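PDB 4L6D: 5-carboxyvanillate decarboxylase from Sphingomonas paucimobilis, which probably catalyses the removal of the 5-carboxylate from 5-carboxyvanillate to give vanillate, in a manganese-binding amidohydrolase-type barrel. Local coordinates for residues A[6-11]-A[268-273]; A[13-18]-A[93-98]; A[234-239]-A[262-267]. One frame throughout, in Å; residues are numbered along the deposited sequence.

All three contacts belong to one (beta/alpha)8 barrel, at different depths. Contact 1 is the core: two strand ends, fully buried, joined by carboxylate and hydroxyl groups beside the manganese ion. Contacts 2 and 3 are helix pairs with mainly apolar interfaces, the first partly exposed, the second buried and including an arginine. Each has a vanillate at its margin, its carboxylate hydrogen-bonded by R94 in contact 2, its ring lying against side chains in contact 3. Strand 5-11 of contact 1 runs on into helix 14-23 of contact 2, and helix 259-266 of contact 3 into strand 267-270, where F263 CZ packs on I269 CG2. Contacts 2 and 3 lie on opposite sides of the chain's centre.

Contact 1 (A[6-11]-A[268-273]); sequences ATEEAV and AITTSG. With MN (manganese (II) ion), chain I.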
loop_
_atom_site.group_PDB
_atom_site.type_symbol
_atom_site.label_atom_id
_atom_site.label_comp_id
_atom_site.label_asym_id
_atom_site.label_seq_id
_atom_site.Cartn_x
_atom_site.Cartn_y
_atom_site.Cartn_z
ATOM N N ALA A 6 -24.390 -0.827 7.288
ATOM C CA ALA A 6 -22.959 -0.968 7.561
ATOM C C ALA A 6 -22.455 -2.313 7.031
ATOM O O ALA A 6 -23.032 -3.347 7.351
ATOM C CB ALA A 6 -22.700 -0.848 9.060
ATOM N N THR A 7 -21.402 -2.312 6.223
ATOM C CA THR A 7 -21.052 -3.524 5.477
ATOM C C THR A 7 -19.865 -4.371 5.942
ATOM O O THR A 7 -19.572 -5.384 5.298
ATOM C CB THR A 7 -20.848 -3.225 3.978
ATOM O OG1 THR A 7 -19.866 -2.184 3.822
ATOM C CG2 THR A 7 -22.161 -2.784 3.341
ATOM N N GLU A 8 -19.190 -3.997 7.032
ATOM C CA GLU A 8 -18.047 -4.796 7.496
ATOM C C GLU A 8 -18.139 -5.048 8.993
ATOM O O GLU A 8 -17.234 -4.702 9.757
ATOM C CB GLU A 8 -16.701 -4.136 7.166
ATOM C CG GLU A 8 -15.544 -5.171 7.148
ATOM C CD GLU A 8 -14.169 -4.534 7.024
ATOM O OE1 GLU A 8 -13.882 -3.918 5.970
ATOM O OE2 GLU A 8 -13.368 -4.645 7.979
ATOM N N GLU A 9 -19.236 -5.672 9.407
ATOM C CA GLU A 9 -19.579 -5.705 10.813
ATOM C C GLU A 9 -19.363 -7.107 11.335
ATOM O O GLU A 9 -20.081 -8.033 10.984
ATOM C CB GLU A 9 -21.012 -5.194 11.014
ATOM C CG GLU A 9 -21.273 -3.902 10.205
ATOM C CD GLU A 9 -20.139 -2.895 10.354
ATOM O OE1 GLU A 9 -19.666 -2.342 9.322
ATOM O OE2 GLU A 9 -19.705 -2.678 11.509
ATOM N N ALA A 10 -18.335 -7.242 12.161
ATOM C CA ALA A 10 -17.856 -8.538 12.616
ATOM C C ALA A 10 -18.744 -9.157 13.684
ATOM O O ALA A 10 -19.312 -8.458 14.528
ATOM C CB ALA A 10 -16.434 -8.391 13.152
ATOM N N VAL A 11 -18.820 -10.486 13.653
ATOM C CA VAL A 11 -19.563 -11.262 14.633
ATOM C C VAL A 11 -18.786 -12.563 14.863
ATOM O O VAL A 11 -17.929 -12.919 14.065
ATOM C CB VAL A 11 -21.004 -11.558 14.125
ATOM C CG1 VAL A 11 -20.986 -12.516 12.915
ATOM C CG2 VAL A 11 -21.896 -12.087 15.228
ATOM N N ALA A 268 -15.851 -3.559 -5.762
ATOM C CA ALA A 268 -16.410 -2.388 -5.096
ATOM C C ALA A 268 -15.678 -2.278 -3.766
ATOM O O ALA A 268 -15.004 -3.227 -3.335
ATOM C CB ALA A 268 -17.928 -2.536 -4.876
ATOM N N ILE A 269 -15.795 -1.124 -3.122
ATOM C CA ILE A 269 -15.054 -0.864 -1.892
ATOM C C ILE A 269 -15.974 -0.397 -0.780
ATOM O O ILE A 269 -17.097 0.037 -1.032
ATOM C CB ILE A 269 -13.908 0.176 -2.092
ATOM C CG1 ILE A 269 -14.454 1.596 -2.294
ATOM C CG2 ILE A 269 -13.041 -0.213 -3.280
ATOM C CD1 ILE A 269 -13.374 2.665 -2.159
ATOM N N THR A 270 -15.487 -0.495 0.454
ATOM C CA THR A 270 -16.175 0.118 1.586
ATOM C C THR A 270 -15.263 1.071 2.328
ATOM O O THR A 270 -14.041 1.037 2.159
ATOM C CB THR A 270 -16.765 -0.896 2.591
ATOM O OG1 THR A 270 -15.776 -1.231 3.574
ATOM C CG2 THR A 270 -17.279 -2.163 1.890
ATOM N N THR A 271 -15.876 1.904 3.163
ATOM C CA THR A 271 -15.162 2.938 3.907
ATOM C C THR A 271 -14.741 2.505 5.310
ATOM O O THR A 271 -14.348 3.352 6.101
ATOM C CB THR A 271 -16.035 4.200 4.056
ATOM O OG1 THR A 271 -17.175 3.891 4.863
ATOM C CG2 THR A 271 -16.519 4.693 2.678
ATOM N N SER A 272 -14.841 1.212 5.628
ATOM C CA SER A 272 -14.483 0.752 6.978
ATOM C C SER A 272 -13.122 1.280 7.402
ATOM O O SER A 272 -12.141 1.159 6.673
ATOM C CB SER A 272 -14.469 -0.774 7.042
ATOM O OG SER A 272 -13.671 -1.301 5.999
ATOM N N GLY A 273 -13.051 1.887 8.579
ATOM C CA GLY A 273 -11.765 2.330 9.097
ATOM C C GLY A 273 -11.087 3.475 8.374
ATOM O O GLY A 273 -9.936 3.785 8.678
HETATM MN MN MN I . -13.109 -5.684 9.881
HETATM O O HOH W 1 -15.077 -6.548 10.320
#
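In the metal site of the amidohydrolase (beta/alpha)8 barrel, E8 of strand 5-11 meets S272, just past the end of strand 267-270. The E8 carboxylate is divided between two tasks. OE2 binds the manganese ion at 2.2 Å, with H174 and D297 as the other protein ligands, while OE1 accepts a hydrogen bond from S272 OG at 2.6 Å, arriving 55° out of the carboxylate plane. CG lies anti to the backbone N (chi1 -158°) and the chain is extended beyond it, which carries the carboxylate out to the metal. Y172 OH is a second partner of OE1 and also bonds T270 OG1. With the metal bond, S272 and Y172 probably hold the carboxylate in its rotation, and H227 N in turn holds S272 OG. Earlier in both segments, T7 and T270 lie alongside with their side chains running opposite ways, T7 OG1 3.2 Å from T270 CG2; the hydroxyl of T7 has its polar partner in W294 O. E9 OE1 takes the N-H of E8 at 2.9 Å. The metal-bound water 1, itself 2.2 Å from the manganese, donates to the backbone O of E8 at 2.9 Å.

Contact 2 (A[13-18]-A[93-98]); sequences FQPVVD and ARIAND. With VNL (4-hydroxy-3-methoxybenzoate), chain K.
F13, P15 and V16, at the start of helix 14-23, pack on I95 and A96 of helix 86-106, joining two helices of the outer layer of the (beta/alpha)8 barrel. The apolar contacts come first. The methyl of A96 touches F13 CD2 at 4.0 Å and, slightly farther off, V16 CG2. Beside it P15 and I95 cross obliquely, the ring atom CG of P15 touching I95 CG2 at 3.8 Å. I95 CG2 is anti to the backbone N, and this turns it to the proline. Helix 86-106 adds L99 and T103 against F13, and L92 and L99 against P15. The aromatic ring also meets backbone: F13 CE2 comes within 3.6 Å of A96 O, at an oblique approach. F13 holds the N-cap position, and its own O accepts from V17 N in the first helical turn. Among the polar side chains, Q14 NE2 donates to D18 OD1 one turn on, at 2.8 Å. On helix 86-106, R94 NH2 forms a salt bridge with D98 OD2, met on the anti side and 32° out of the carboxylate plane; R131 is the second charge partner of D98, through OD1. The guanidinium of R94 has I95 CG1 over the rim of one face, 3.4 Å above its plane. With NH2 taken by D98, the other two nitrogens bind the carboxylate of a vanillate whose pocket also includes E87, T90 and R91. The chain of R94, bent at chi2 and chi3, brings them up edge-on in two nearly straight bonds, NE to O1 of the vanillate and NH1 to O2, each 2.9 Å long.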
loop_
_atom_site.group_PDB
_atom_site.type_symbol
_atom_site.label_atom_id
_atom_site.label_comp_id
_atom_site.label_asym_id
_atom_site.label_seq_id
_atom_site.Cartn_x
_atom_site.Cartn_y
_atom_site.Cartn_z
ATOM N N PHE A 13 -19.336 -16.806 16.748
ATOM C CA PHE A 13 -20.269 -17.801 17.261
ATOM C C PHE A 13 -19.497 -18.755 18.151
ATOM O O PHE A 13 -18.309 -18.990 17.921
ATOM C CB PHE A 13 -20.922 -18.566 16.102
ATOM C CG PHE A 13 -21.581 -17.674 15.089
ATOM C CD1 PHE A 13 -22.805 -17.081 15.365
ATOM C CD2 PHE A 13 -20.979 -17.439 13.864
ATOM C CE1 PHE A 13 -23.411 -16.245 14.431
ATOM C CE2 PHE A 13 -21.581 -16.613 12.921
ATOM C CZ PHE A 13 -22.801 -16.018 13.210
ATOM N N GLN A 14 -20.157 -19.302 19.168
ATOM C CA GLN A 14 -19.454 -20.105 20.167
ATOM C C GLN A 14 -18.598 -21.264 19.626
ATOM O O GLN A 14 -17.487 -21.465 20.101
ATOM C CB GLN A 14 -20.408 -20.584 21.268
ATOM C CG GLN A 14 -19.707 -20.920 22.586
ATOM C CD GLN A 14 -18.954 -19.732 23.159
ATOM O OE1 GLN A 14 -19.449 -18.602 23.142
ATOM N NE2 GLN A 14 -17.743 -19.977 23.653
ATOM N N PRO A 15 -19.097 -22.025 18.635
ATOM C CA PRO A 15 -18.210 -23.104 18.167
ATOM C C PRO A 15 -16.882 -22.588 17.596
ATOM O O PRO A 15 -15.859 -23.259 17.748
ATOM C CB PRO A 15 -19.040 -23.789 17.074
ATOM C CG PRO A 15 -20.472 -23.534 17.489
ATOM C CD PRO A 15 -20.442 -22.116 18.031
ATOM N N VAL A 16 -16.894 -21.422 16.954
ATOM C CA VAL A 16 -15.663 -20.847 16.411
ATOM C C VAL A 16 -14.777 -20.294 17.537
ATOM O O VAL A 16 -13.559 -20.524 17.564
ATOM C CB VAL A 16 -15.960 -19.764 15.355
ATOM C CG1 VAL A 16 -14.660 -19.208 14.781
ATOM C CG2 VAL A 16 -16.833 -20.349 14.243
ATOM N N VAL A 17 -15.400 -19.590 18.477
ATOM C CA VAL A 17 -14.695 -19.107 19.662
ATOM C C VAL A 17 -13.973 -20.253 20.352
ATOM O O VAL A 17 -12.781 -20.150 20.652
ATOM C CB VAL A 17 -15.656 -18.431 20.656
ATOM C CG1 VAL A 17 -14.957 -18.176 22.001
ATOM C CG2 VAL A 17 -16.182 -17.136 20.078
ATOM N N ASP A 18 -14.680 -21.359 20.578
ATOM C CA ASP A 18 -14.093 -22.488 21.296
ATOM C C ASP A 18 -12.907 -23.052 20.535
ATOM O O ASP A 18 -11.878 -23.402 21.129
ATOM C CB ASP A 18 -15.132 -23.584 21.556
ATOM C CG ASP A 18 -16.180 -23.169 22.584
ATOM O OD1 ASP A 18 -15.960 -22.162 23.287
ATOM O OD2 ASP A 18 -17.219 -23.855 22.694
ATOM N N ALA A 93 -17.233 -23.895 9.232
ATOM C CA ALA A 93 -17.826 -22.945 8.301
ATOM C C ALA A 93 -19.298 -23.271 8.121
ATOM O O ALA A 93 -20.140 -22.374 8.117
ATOM C CB ALA A 93 -17.097 -22.958 6.956
ATOM N N ARG A 94 -19.602 -24.554 7.969
ATOM C CA ARG A 94 -20.982 -24.977 7.794
ATOM C C ARG A 94 -21.815 -24.557 9.008
ATOM O O ARG A 94 -22.910 -24.002 8.853
ATOM C CB ARG A 94 -21.044 -26.492 7.556
ATOM C CG ARG A 94 -22.392 -27.012 7.058
ATOM C CD ARG A 94 -23.388 -27.190 8.184
ATOM N NE ARG A 94 -22.954 -28.231 9.112
ATOM C CZ ARG A 94 -23.434 -28.385 10.339
ATOM N NH1 ARG A 94 -22.985 -29.372 11.097
ATOM N NH2 ARG A 94 -24.351 -27.545 10.805
ATOM N N ILE A 95 -21.290 -24.812 10.206
ATOM C CA ILE A 95 -21.989 -24.463 11.443
ATOM C C ILE A 95 -22.144 -22.953 11.576
ATOM O O ILE A 95 -23.236 -22.448 11.867
ATOM C CB ILE A 95 -21.253 -25.041 12.666
ATOM C CG1 ILE A 95 -21.409 -26.565 12.699
ATOM C CG2 ILE A 95 -21.754 -24.406 13.968
ATOM C CD1 ILE A 95 -20.483 -27.248 13.688
ATOM N N ALA A 96 -21.057 -22.227 11.328
ATOM C CA ALA A 96 -21.092 -20.772 11.420
ATOM C C ALA A 96 -22.058 -20.178 10.401
ATOM O O ALA A 96 -22.695 -19.153 10.659
ATOM C CB ALA A 96 -19.712 -20.182 11.228
ATOM N N ASN A 97 -22.171 -20.816 9.236
ATOM C CA ASN A 97 -23.121 -20.337 8.227
ATOM C C ASN A 97 -24.571 -20.583 8.626
ATOM O O ASN A 97 -25.439 -19.730 8.416
ATOM C CB ASN A 97 -22.840 -20.959 6.859
ATOM C CG ASN A 97 -21.575 -20.416 6.229
ATOM O OD1 ASN A 97 -21.095 -19.344 6.595
ATOM N ND2 ASN A 97 -21.048 -21.142 5.249
ATOM N N ASP A 98 -24.842 -21.741 9.224
ATOM C CA ASP A 98 -26.177 -22.001 9.750
ATOM C C ASP A 98 -26.516 -20.984 10.830
ATOM O O ASP A 98 -27.631 -20.470 10.878
ATOM C CB ASP A 98 -26.275 -23.406 10.343
ATOM C CG ASP A 98 -26.369 -24.485 9.291
ATOM O OD1 ASP A 98 -26.612 -24.156 8.116
ATOM O OD2 ASP A 98 -26.232 -25.674 9.656
HETATM C C1 VNL K . -19.212 -31.503 8.544
HETATM C CO1 VNL K . -18.395 -30.904 7.567
HETATM C CO2 VNL K . -18.785 -32.649 9.255
HETATM C CM1 VNL K . -17.123 -31.432 7.279
HETATM C CM2 VNL K . -17.524 -33.184 8.990
HETATM O OM VNL K . -17.015 -34.280 9.631
HETATM C CZ VNL K . -16.663 -32.549 7.975
HETATM C CC VNL K . -20.570 -30.928 8.831
HETATM C CV VNL K . -17.732 -34.887 10.732
HETATM O O1 VNL K . -21.097 -30.135 8.014
HETATM O O2 VNL K . -21.144 -31.276 9.895
HETATM O O3 VNL K . -15.450 -33.145 7.710
#

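Contact 3 (A[234-239]-A[262-267]); sequences FWLWRL and YFRRNF. With VNL (4-hydroxy-3-methoxybenzoate), chain L.
L236 forks between F263 and R264. Its CD2 branch reaches F263 CB at 4.0 Å and lies almost as near to CG at the root of the ring, the two side chains crossing at about a right angle. The CD1 branch comes equally near to R264 NH2. CG of F263 is anti to the backbone N (chi1 -164°), which points the ring toward I269 and leaves CB and CG to meet the leucine methyl. A vanillate fits in beside this apolar contact: R264 NH2 meets one face of its ring at CO1, 3.7 Å away, with the guanidinium turned edge-on, not stacked. From the other face W237 presents the edge of its indole, CD1 lying 3.6 Å from CO2 of the vanillate, and W237 CA approaches CM1 at 3.5 Å.

The two helices belong to the beta-alpha-beta crossover of the (beta/alpha)8 barrel from strand 223-225 to strand 267-270; helix 236-249 lies along the way and helix 259-266 leads straight into the second strand. The guanidinium of R264 is tied down by V286 O at NE and by S260 OG at NH1. F263 also touches L225 of strand 223-225 and the loop residue I232, and F267 CB sits over its ring centre, 3.8 Å above the plane. W237 packs on G273 of the second subunit, and F234 meets F234 of that subunit ring to ring. At the end of helix 259-266, R265 grips N266 OD1 side-on with two nitrogens, NE at 2.9 Å and NH2 at 3.0 Å, while N266 ND2 donates to P219 O and L221 O.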
loop_
_atom_site.group_PDB
_atom_site.type_symbol
_atom_site.label_atom_id
_atom_site.label_comp_id
_atom_site.label_asym_id
_atom_site.label_seq_id
_atom_site.Cartn_x
_atom_site.Cartn_y
_atom_site.Cartn_z
ATOM N N PHE A 234 -6.026 4.287 -5.033
ATOM C CA PHE A 234 -5.023 5.343 -5.139
ATOM C C PHE A 234 -3.964 4.985 -6.168
ATOM O O PHE A 234 -3.366 5.874 -6.779
ATOM C CB PHE A 234 -4.365 5.601 -3.771
ATOM C CG PHE A 234 -3.727 6.960 -3.646
ATOM C CD1 PHE A 234 -4.516 8.100 -3.659
ATOM C CD2 PHE A 234 -2.357 7.102 -3.482
ATOM C CE1 PHE A 234 -3.958 9.363 -3.532
ATOM C CE2 PHE A 234 -1.781 8.373 -3.344
ATOM C CZ PHE A 234 -2.588 9.501 -3.368
ATOM N N TRP A 235 -3.746 3.679 -6.355
ATOM C CA TRP A 235 -2.662 3.171 -7.211
ATOM C C TRP A 235 -3.054 2.877 -8.664
ATOM O O TRP A 235 -2.234 2.357 -9.426
ATOM C CB TRP A 235 -2.082 1.879 -6.632
ATOM C CG TRP A 235 -1.286 1.991 -5.354
ATOM C CD1 TRP A 235 -1.694 1.655 -4.089
ATOM C CD2 TRP A 235 0.082 2.409 -5.232
ATOM N NE1 TRP A 235 -0.672 1.858 -3.194
ATOM C CE2 TRP A 235 0.432 2.305 -3.867
ATOM C CE3 TRP A 235 1.043 2.858 -6.143
ATOM C CZ2 TRP A 235 1.693 2.650 -3.388
ATOM C CZ3 TRP A 235 2.307 3.206 -5.661
ATOM C CH2 TRP A 235 2.617 3.093 -4.294
ATOM N N LEU A 236 -4.298 3.160 -9.048
ATOM C CA LEU A 236 -4.804 2.724 -10.357
ATOM C C LEU A 236 -3.969 3.181 -11.551
ATOM O O LEU A 236 -3.713 2.402 -12.467
ATOM C CB LEU A 236 -6.255 3.185 -10.555
ATOM C CG LEU A 236 -7.274 2.609 -9.562
ATOM C CD1 LEU A 236 -8.664 3.158 -9.860
ATOM C CD2 LEU A 236 -7.280 1.073 -9.552
ATOM N N TRP A 237 -3.566 4.446 -11.555
ATOM C CA TRP A 237 -2.826 4.950 -12.715
ATOM C C TRP A 237 -1.491 4.211 -12.913
ATOM O O TRP A 237 -1.140 3.814 -14.027
ATOM C CB TRP A 237 -2.626 6.474 -12.629
ATOM C CG TRP A 237 -2.174 7.058 -13.930
ATOM C CD1 TRP A 237 -2.966 7.558 -14.925
ATOM C CD2 TRP A 237 -0.828 7.159 -14.401
ATOM N NE1 TRP A 237 -2.192 7.975 -15.980
ATOM C CE2 TRP A 237 -0.874 7.746 -15.684
ATOM C CE3 TRP A 237 0.414 6.819 -13.861
ATOM C CZ2 TRP A 237 0.275 7.992 -16.437
ATOM C CZ3 TRP A 237 1.553 7.070 -14.606
ATOM C CH2 TRP A 237 1.477 7.644 -15.884
ATOM N N ARG A 238 -0.766 4.014 -11.819
ATOM C CA ARG A 238 0.528 3.338 -11.850
ATOM C C ARG A 238 0.405 1.853 -12.178
ATOM O O ARG A 238 1.219 1.313 -12.920
ATOM C CB ARG A 238 1.214 3.533 -10.499
ATOM C CG ARG A 238 2.624 2.957 -10.355
ATOM C CD ARG A 238 3.352 3.835 -9.356
ATOM N NE ARG A 238 4.651 3.365 -8.873
ATOM C CZ ARG A 238 5.803 3.530 -9.516
ATOM N NH1 ARG A 238 5.830 4.062 -10.737
ATOM N NH2 ARG A 238 6.938 3.123 -8.952
ATOM N N LEU A 239 -0.616 1.192 -11.630
ATOM C CA LEU A 239 -0.885 -0.197 -11.996
ATOM C C LEU A 239 -1.078 -0.313 -13.507
ATOM O O LEU A 239 -0.526 -1.211 -14.140
ATOM C CB LEU A 239 -2.126 -0.716 -11.261
ATOM C CG LEU A 239 -1.928 -1.044 -9.776
ATOM C CD1 LEU A 239 -3.276 -1.166 -9.094
ATOM C CD2 LEU A 239 -1.136 -2.340 -9.618
ATOM N N TYR A 262 -10.346 -3.896 -14.542
ATOM C CA TYR A 262 -10.797 -4.968 -13.653
ATOM C C TYR A 262 -11.241 -4.410 -12.320
ATOM O O TYR A 262 -12.242 -4.861 -11.758
ATOM C CB TYR A 262 -9.708 -6.017 -13.412
ATOM C CG TYR A 262 -9.365 -6.750 -14.673
ATOM C CD1 TYR A 262 -10.273 -7.635 -15.248
ATOM C CD2 TYR A 262 -8.162 -6.516 -15.325
ATOM C CE1 TYR A 262 -9.982 -8.289 -16.420
ATOM C CE2 TYR A 262 -7.859 -7.165 -16.508
ATOM C CZ TYR A 262 -8.775 -8.050 -17.057
ATOM O OH TYR A 262 -8.499 -8.693 -18.244
ATOM N N PHE A 263 -10.496 -3.446 -11.780
ATOM C CA PHE A 263 -10.861 -2.962 -10.464
ATOM C C PHE A 263 -12.245 -2.310 -10.516
ATOM O O PHE A 263 -13.078 -2.562 -9.654
ATOM C CB PHE A 263 -9.812 -2.010 -9.871
ATOM C CG PHE A 263 -9.989 -1.816 -8.398
ATOM C CD1 PHE A 263 -9.532 -2.775 -7.506
ATOM C CD2 PHE A 263 -10.702 -0.740 -7.907
ATOM C CE1 PHE A 263 -9.727 -2.636 -6.145
ATOM C CE2 PHE A 263 -10.906 -0.589 -6.536
ATOM C CZ PHE A 263 -10.414 -1.541 -5.653
ATOM N N ARG A 264 -12.519 -1.522 -11.550
ATOM C CA ARG A 264 -13.823 -0.875 -11.627
ATOM C C ARG A 264 -14.936 -1.854 -12.026
ATOM O O ARG A 264 -16.071 -1.712 -11.564
ATOM C CB ARG A 264 -13.799 0.317 -12.593
ATOM C CG ARG A 264 -12.916 1.478 -12.133
ATOM C CD ARG A 264 -13.025 2.679 -13.084
ATOM N NE ARG A 264 -11.834 3.525 -12.995
ATOM C CZ ARG A 264 -10.740 3.363 -13.732
ATOM N NH1 ARG A 264 -10.680 2.404 -14.647
ATOM N NH2 ARG A 264 -9.705 4.179 -13.575
ATOM N N ARG A 265 -14.626 -2.843 -12.867
ATOM C CA ARG A 265 -15.650 -3.784 -13.334
ATOM C C ARG A 265 -16.000 -4.807 -12.267
ATOM O O ARG A 265 -17.181 -5.098 -12.034
ATOM C CB ARG A 265 -15.184 -4.519 -14.599
ATOM C CG ARG A 265 -16.271 -5.367 -15.258
ATOM C CD ARG A 265 -15.739 -6.183 -16.446
ATOM N NE ARG A 265 -14.842 -7.237 -15.977
ATOM C CZ ARG A 265 -14.306 -8.184 -16.738
ATOM N NH1 ARG A 265 -14.566 -8.237 -18.037
ATOM N NH2 ARG A 265 -13.517 -9.097 -16.179
ATOM N N ASN A 266 -14.968 -5.364 -11.639
ATOM C CA ASN A 266 -15.125 -6.519 -10.747
ATOM C C ASN A 266 -15.082 -6.234 -9.256
ATOM O O ASN A 266 -15.403 -7.122 -8.456
ATOM C CB ASN A 266 -14.078 -7.581 -11.082
ATOM C CG ASN A 266 -14.294 -8.195 -12.450
ATOM O OD1 ASN A 266 -13.653 -7.811 -13.439
ATOM N ND2 ASN A 266 -15.215 -9.155 -12.524
ATOM N N PHE A 267 -14.681 -5.024 -8.871
ATOM C CA PHE A 267 -14.582 -4.701 -7.448
ATOM C C PHE A 267 -15.502 -3.562 -7.047
ATOM O O PHE A 267 -15.857 -2.710 -7.863
ATOM C CB PHE A 267 -13.155 -4.278 -7.064
ATOM C CG PHE A 267 -12.135 -5.381 -7.130
ATOM C CD1 PHE A 267 -11.727 -5.897 -8.340
ATOM C CD2 PHE A 267 -11.532 -5.838 -5.973
ATOM C CE1 PHE A 267 -10.756 -6.900 -8.399
ATOM C CE2 PHE A 267 -10.555 -6.831 -6.019
ATOM C CZ PHE A 267 -10.174 -7.364 -7.233
HETATM C C1 VNL L . -6.543 6.896 -14.022
HETATM C CO1 VNL L . -6.258 5.607 -13.536
HETATM C CO2 VNL L . -6.484 7.203 -15.400
HETATM C CM1 VNL L . -5.899 4.576 -14.421
HETATM C CM2 VNL L . -6.126 6.199 -16.299
HETATM O OM VNL L . -6.035 6.375 -17.657
HETATM C CZ VNL L . -5.822 4.849 -15.794
HETATM C CC VNL L . -6.927 7.977 -13.055
HETATM C CV VNL L . -6.340 7.648 -18.253
HETATM O O1 VNL L . -7.653 7.706 -12.056
HETATM O O2 VNL L . -6.498 9.135 -13.296
HETATM O O3 VNL L . -5.374 3.941 -16.726
#